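Long-range contacts in GNA33 (Neisseria gonorrhoeae FA 1090, PDB 2G5D), which probably cleaves the beta-1,4 bond between N-acetylmuramic acid and N-acetylglucosamine in peptidoglycan as an exolytic transglycosylase, leaving a 1,6-anhydro ring on the muramic acid: residues T181-L186 against G204-P209; Y210-Q215 against N264-V269. All blocks are in the same frame, centred on the assembly; numbering follows the deposited sequence.

Overall arrangement
Both contacts lie within the MltA-specific insert and follow one another along the chain, strand 206-209 running on through residues 210-212 into helix 213-217. Contact 1 is the outer one, about 32 Å from the centre of the chain; it pairs two strands of a small five-stranded sheet, burying Ala184 and Phe207 but exposed at its Gly204-Arg206 end. Contact 2, centred about 19 Å from the chain centre, joins buried and partly exposed residues without strand pairing: two side chains of the loop after strand 255-263 reach across to backbone carbonyls. The centres are about 18 Å apart, yet the contacts meet where Pro209 CB packs on His266 CE1 at 4.0 Å.

Contact 1 (T181-L186 against G204-P209); sequences THTADL and GSRFLP
Ala184 and Phe207 meet on the closely packed face of this strand pair, the two CB atoms 3.7 Å apart. Phe207 carries CG anti to its backbone N (chi1 -161°), and its ring runs on beyond Ala184 into an apolar cluster with Phe202, Ile165, Ile198, Ile148 and Val150. His182 belongs to this side too, at its edge near the start of the strands: its ring lies against the chain before strand 206-209, with CD2 3.4 Å from Arg206 O and NE2 3.2 Å from Gly204 O, and also meets the ring of Phe202.

Between the backbones, Phe207 N donates to Thr183 O over 2.6 Å, with 141° at the hydrogen, and Thr183 N reaches Ser205 O in a nearly straight bond of 3.1 Å. Thr183 O also has the CA of Arg206 at 3.3 Å in a CA-H...O contact, as is common beside a strand hydrogen bond. These strands, 182-184 and 206-209, run parallel in the five-stranded mixed sheet of the MltA-specific insert, Thr183 opposite Arg206. On the outer side of 182-184 comes strand 163-165, where Thr181 and His182 both face Ile165 in a classic beta bulge. Beyond 206-209 lies strand 197-203.

The opposite face is polar and more open. Here Thr183 OG1 donates to Ser205 O over 3.1 Å, within the carbonyl plane, so that one residue grips this oxygen twice. The threonine's chi1 of 69° sets OG1 between its backbone N and carbonyl carbon, from where it can share the acceptor with its own N-H. Beside it the Arg206 side chain stretches outward from CG to NE, and Asp185 OD1 stays 6.1 Å from Arg206 NH1, too far for an ion pair.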
loop_
_atom_site.group_PDB
_atom_site.type_symbol
_atom_site.label_atom_id
_atom_site.label_comp_id
_atom_site.label_asym_id
_atom_site.label_seq_id
_atom_site.Cartn_x
_atom_site.Cartn_y
_atom_site.Cartn_z
ATOM N N THR A 181 19.385 -27.877 -11.498
ATOM C CA THR A 181 20.194 -28.393 -10.286
ATOM C C THR A 181 19.220 -29.013 -9.223
ATOM O O THR A 181 19.549 -30.053 -8.601
ATOM C CB THR A 181 21.045 -27.203 -9.625
ATOM O OG1 THR A 181 21.975 -27.742 -8.613
ATOM C CG2 THR A 181 20.153 -26.068 -8.986
ATOM N N HIS A 182 18.037 -28.382 -9.036
ATOM C CA HIS A 182 16.969 -28.933 -8.170
ATOM C C HIS A 182 15.635 -29.018 -8.920
ATOM O O HIS A 182 15.367 -28.203 -9.804
ATOM C CB HIS A 182 16.780 -28.063 -6.921
ATOM C CG HIS A 182 17.875 -28.206 -5.907
ATOM N ND1 HIS A 182 19.114 -27.617 -6.059
ATOM C CD2 HIS A 182 17.905 -28.840 -4.711
ATOM C CE1 HIS A 182 19.865 -27.896 -5.006
ATOM N NE2 HIS A 182 19.155 -28.638 -4.174
ATOM N N THR A 183 14.797 -29.986 -8.557
ATOM C CA THR A 183 13.468 -30.136 -9.167
ATOM C C THR A 183 12.405 -29.399 -8.361
ATOM O O THR A 183 12.470 -29.365 -7.131
ATOM C CB THR A 183 13.029 -31.617 -9.267
ATOM O OG1 THR A 183 12.777 -32.129 -7.951
ATOM C CG2 THR A 183 14.092 -32.475 -9.972
ATOM N N ALA A 184 11.414 -28.834 -9.049
ATOM C CA ALA A 184 10.313 -28.129 -8.380
ATOM C C ALA A 184 8.945 -28.694 -8.749
ATOM O O ALA A 184 8.647 -28.905 -9.928
ATOM C CB ALA A 184 10.372 -26.640 -8.678
ATOM N N ASP A 185 8.120 -28.937 -7.732
ATOM C CA ASP A 185 6.770 -29.461 -7.935
ATOM C C ASP A 185 5.732 -28.344 -7.876
ATOM O O ASP A 185 5.260 -27.987 -6.794
ATOM C CB ASP A 185 6.446 -30.536 -6.891
ATOM C CG ASP A 185 5.243 -31.377 -7.275
ATOM O OD1 ASP A 185 4.486 -31.786 -6.369
ATOM O OD2 ASP A 185 5.052 -31.626 -8.483
ATOM N N LEU A 186 5.369 -27.818 -9.047
ATOM C CA LEU A 186 4.532 -26.614 -9.152
ATOM C C LEU A 186 3.108 -26.754 -8.611
ATOM O O LEU A 186 2.491 -25.761 -8.217
ATOM C CB LEU A 186 4.514 -26.074 -10.587
ATOM C CG LEU A 186 5.793 -25.393 -11.094
ATOM C CD1 LEU A 186 5.570 -24.840 -12.488
ATOM C CD2 LEU A 186 6.273 -24.286 -10.156
ATOM N N GLY A 204 17.320 -31.313 -0.295
ATOM C CA GLY A 204 17.579 -32.561 -1.007
ATOM C C GLY A 204 17.921 -32.226 -2.443
ATOM O O GLY A 204 18.851 -31.461 -2.702
ATOM N N SER A 205 17.169 -32.802 -3.378
ATOM C CA SER A 205 17.220 -32.376 -4.776
ATOM C C SER A 205 15.853 -31.814 -5.167
ATOM O O SER A 205 15.364 -32.029 -6.278
ATOM C CB SER A 205 17.643 -33.528 -5.699
ATOM O OG SER A 205 16.567 -34.416 -5.946
ATOM N N ARG A 206 15.242 -31.091 -4.234
ATOM C CA ARG A 206 13.923 -30.507 -4.446
ATOM C C ARG A 206 13.902 -29.001 -4.212
ATOM O O ARG A 206 14.755 -28.456 -3.506
ATOM C CB ARG A 206 12.892 -31.171 -3.534
ATOM C CG ARG A 206 12.574 -32.629 -3.850
ATOM C CD ARG A 206 11.421 -33.078 -2.970
ATOM N NE ARG A 206 10.829 -34.338 -3.404
ATOM C CZ ARG A 206 9.569 -34.691 -3.162
ATOM N NH1 ARG A 206 8.758 -33.865 -2.507
ATOM N NH2 ARG A 206 9.117 -35.866 -3.586
ATOM N N PHE A 207 12.916 -28.345 -4.821
ATOM C CA PHE A 207 12.573 -26.955 -4.537
ATOM C C PHE A 207 11.148 -26.964 -3.984
ATOM O O PHE A 207 10.191 -27.263 -4.706
ATOM C CB PHE A 207 12.669 -26.113 -5.814
ATOM C CG PHE A 207 12.782 -24.630 -5.565
ATOM C CD1 PHE A 207 11.663 -23.801 -5.683
ATOM C CD2 PHE A 207 14.006 -24.059 -5.226
ATOM C CE1 PHE A 207 11.759 -22.434 -5.463
ATOM C CE2 PHE A 207 14.113 -22.687 -5.002
ATOM C CZ PHE A 207 12.984 -21.876 -5.121
ATOM N N LEU A 208 11.027 -26.674 -2.692
ATOM C CA LEU A 208 9.762 -26.782 -1.966
ATOM C C LEU A 208 9.240 -25.400 -1.592
ATOM O O LEU A 208 10.044 -24.491 -1.366
ATOM C CB LEU A 208 9.962 -27.580 -0.674
ATOM C CG LEU A 208 10.893 -28.793 -0.659
ATOM C CD1 LEU A 208 11.356 -29.058 0.761
ATOM C CD2 LEU A 208 10.203 -30.010 -1.259
ATOM N N PRO A 209 7.898 -25.239 -1.508
ATOM C CA PRO A 209 7.307 -23.993 -1.001
ATOM C C PRO A 209 8.014 -23.524 0.270
ATOM O O PRO A 209 8.429 -24.358 1.078
ATOM C CB PRO A 209 5.863 -24.398 -0.690
ATOM C CG PRO A 209 5.567 -25.457 -1.686
ATOM C CD PRO A 209 6.858 -26.211 -1.906
#

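Contact 2 (Y210-Q215 against N264-V269); sequences YHTRNQ and NEHPYV
Thr212 sets its methyl squarely over the imidazole of His266: CG2 sits 3.8 Å from the ring centroid and only 5° off the normal, a CH-pi contact in which the two side chains cross at about a right angle. The rim of the same ring is used too. His266 NE2 donates to Tyr210 O at 2.8 Å, in a bond bent to 147° with the oxygen somewhat out of the ring plane. Asn264 CG lies at the edge of the imidazole, in its plane, and the asparagine's OD1 accepts a weak bond from His266 N.

With CG between its backbone N and carbonyl carbon (chi1 62°), Asn264 turns its amide to the next carbonyl along: ND2 gives a hydrogen to His211 O over 2.8 Å, in the carbonyl plane and on a lone pair, with the oxygen close to the amide plane. Thr212 is the N-cap of helix 213-217, and its backbone N is bonded to Gln215 OE1 at 3.0 Å, one half of a capping box, in which the N3 side chain bonds back to the N-cap N-H. The loop after strand 255-263 is thus clasped to the chain leading into that helix. Asn264 is also held by Tyr312 N on OD1 and Pro310 O on ND2. Within 210-211, His211 CD2 lies 3.8 Å above the Tyr210 ring, towards its rim, while Tyr210 OH bonds to Asp146 and His211 NE2 to Lys224.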
loop_
_atom_site.group_PDB
_atom_site.type_symbol
_atom_site.label_atom_id
_atom_site.label_comp_id
_atom_site.label_asym_id
_atom_site.label_seq_id
_atom_site.Cartn_x
_atom_site.Cartn_y
_atom_site.Cartn_z
ATOM N N TYR A 210 8.187 -22.210 0.427
ATOM C CA TYR A 210 8.816 -21.683 1.624
ATOM C C TYR A 210 7.900 -21.856 2.840
ATOM O O TYR A 210 6.706 -22.160 2.696
ATOM C CB TYR A 210 9.281 -20.215 1.465
ATOM C CG TYR A 210 10.438 -19.915 2.388
ATOM C CD1 TYR A 210 10.253 -19.193 3.573
ATOM C CD2 TYR A 210 11.708 -20.430 2.119
ATOM C CE1 TYR A 210 11.319 -18.966 4.448
ATOM C CE2 TYR A 210 12.768 -20.210 2.973
ATOM C CZ TYR A 210 12.569 -19.476 4.137
ATOM O OH TYR A 210 13.633 -19.279 4.983
ATOM N N HIS A 211 8.477 -21.692 4.028
ATOM C CA HIS A 211 7.778 -21.860 5.303
ATOM C C HIS A 211 6.537 -20.962 5.432
ATOM O O HIS A 211 6.503 -19.840 4.925
ATOM C CB HIS A 211 8.743 -21.598 6.459
ATOM C CG HIS A 211 9.900 -22.549 6.515
ATOM N ND1 HIS A 211 9.760 -23.869 6.885
ATOM C CD2 HIS A 211 11.220 -22.363 6.275
ATOM C CE1 HIS A 211 10.942 -24.458 6.861
ATOM N NE2 HIS A 211 11.845 -23.567 6.493
ATOM N N THR A 212 5.522 -21.492 6.111
ATOM C CA THR A 212 4.251 -20.804 6.340
ATOM C C THR A 212 4.350 -20.038 7.648
ATOM O O THR A 212 5.257 -20.303 8.444
ATOM C CB THR A 212 3.086 -21.809 6.463
ATOM O OG1 THR A 212 3.403 -22.766 7.479
ATOM C CG2 THR A 212 2.824 -22.531 5.151
ATOM N N ARG A 213 3.423 -19.100 7.867
ATOM C CA ARG A 213 3.373 -18.324 9.117
ATOM C C ARG A 213 3.414 -19.206 10.363
ATOM O O ARG A 213 4.166 -18.926 11.287
ATOM C CB ARG A 213 2.134 -17.426 9.178
ATOM C CG ARG A 213 2.058 -16.576 10.440
ATOM C CD ARG A 213 0.886 -15.626 10.414
ATOM N NE ARG A 213 1.029 -14.600 9.387
ATOM C CZ ARG A 213 1.693 -13.447 9.528
ATOM N NH1 ARG A 213 2.291 -13.118 10.671
ATOM N NH2 ARG A 213 1.739 -12.611 8.510
ATOM N N ASN A 214 2.610 -20.265 10.377
ATOM C CA ASN A 214 2.559 -21.159 11.537
ATOM C C ASN A 214 3.914 -21.792 11.842
ATOM O O ASN A 214 4.286 -21.922 13.006
ATOM C CB ASN A 214 1.488 -22.249 11.371
ATOM C CG ASN A 214 1.425 -23.190 12.559
ATOM O OD1 ASN A 214 1.540 -24.408 12.409
ATOM N ND2 ASN A 214 1.258 -22.628 13.755
ATOM N N GLN A 215 4.640 -22.176 10.795
ATOM C CA GLN A 215 5.954 -22.801 10.942
ATOM C C GLN A 215 7.014 -21.807 11.416
ATOM O O GLN A 215 7.845 -22.146 12.264
ATOM C CB GLN A 215 6.386 -23.441 9.620
ATOM C CG GLN A 215 5.494 -24.574 9.171
ATOM C CD GLN A 215 5.877 -25.092 7.804
ATOM O OE1 GLN A 215 6.105 -24.316 6.875
ATOM N NE2 GLN A 215 5.972 -26.408 7.677
ATOM N N ASN A 264 6.113 -14.799 1.399
ATOM C CA ASN A 264 6.213 -16.231 1.071
ATOM C C ASN A 264 5.202 -16.743 0.040
ATOM O O ASN A 264 5.271 -17.910 -0.364
ATOM C CB ASN A 264 6.197 -17.097 2.344
ATOM C CG ASN A 264 4.902 -16.973 3.143
ATOM O OD1 ASN A 264 3.997 -16.206 2.806
ATOM N ND2 ASN A 264 4.829 -17.726 4.227
ATOM N N GLU A 265 4.283 -15.861 -0.375
ATOM C CA GLU A 265 3.260 -16.140 -1.391
ATOM C C GLU A 265 2.188 -17.165 -1.002
ATOM O O GLU A 265 1.392 -17.587 -1.847
ATOM C CB GLU A 265 3.886 -16.474 -2.765
ATOM C CG GLU A 265 4.548 -15.284 -3.458
ATOM C CD GLU A 265 3.553 -14.282 -4.021
ATOM O OE1 GLU A 265 2.362 -14.637 -4.154
ATOM O OE2 GLU A 265 3.970 -13.140 -4.339
ATOM N N HIS A 266 2.158 -17.559 0.268
ATOM C CA HIS A 266 1.065 -18.383 0.769
ATOM C C HIS A 266 -0.161 -17.486 0.950
ATOM O O HIS A 266 -0.010 -16.285 1.188
ATOM C CB HIS A 266 1.456 -19.109 2.061
ATOM C CG HIS A 266 2.464 -20.195 1.853
ATOM N ND1 HIS A 266 2.118 -21.461 1.430
ATOM C CD2 HIS A 266 3.811 -20.201 2.000
ATOM C CE1 HIS A 266 3.210 -22.201 1.331
ATOM N NE2 HIS A 266 4.250 -21.458 1.668
ATOM N N PRO A 267 -1.371 -18.047 0.783
ATOM C CA PRO A 267 -2.598 -17.235 0.765
ATOM C C PRO A 267 -2.844 -16.409 2.020
ATOM O O PRO A 267 -2.587 -16.868 3.139
ATOM C CB PRO A 267 -3.709 -18.282 0.602
ATOM C CG PRO A 267 -3.078 -19.566 1.051
ATOM C CD PRO A 267 -1.675 -19.471 0.567
ATOM N N TYR A 268 -3.347 -15.195 1.829
ATOM C CA TYR A 268 -3.830 -14.400 2.944
ATOM C C TYR A 268 -5.168 -14.961 3.435
ATOM O O TYR A 268 -6.078 -15.204 2.641
ATOM C CB TYR A 268 -3.965 -12.916 2.558
ATOM C CG TYR A 268 -4.850 -12.133 3.510
ATOM C CD1 TYR A 268 -6.189 -11.888 3.193
ATOM C CD2 TYR A 268 -4.364 -11.678 4.746
ATOM C CE1 TYR A 268 -7.023 -11.198 4.064
ATOM C CE2 TYR A 268 -5.193 -10.982 5.631
ATOM C CZ TYR A 268 -6.521 -10.747 5.276
ATOM O OH TYR A 268 -7.363 -10.059 6.119
ATOM N N VAL A 269 -5.271 -15.179 4.748
ATOM C CA VAL A 269 -6.541 -15.524 5.383
ATOM C C VAL A 269 -6.825 -14.533 6.511
ATOM O O VAL A 269 -5.949 -14.254 7.331
ATOM C CB VAL A 269 -6.543 -16.984 5.929
ATOM C CG1 VAL A 269 -7.797 -17.263 6.761
ATOM C CG2 VAL A 269 -6.419 -17.987 4.788
#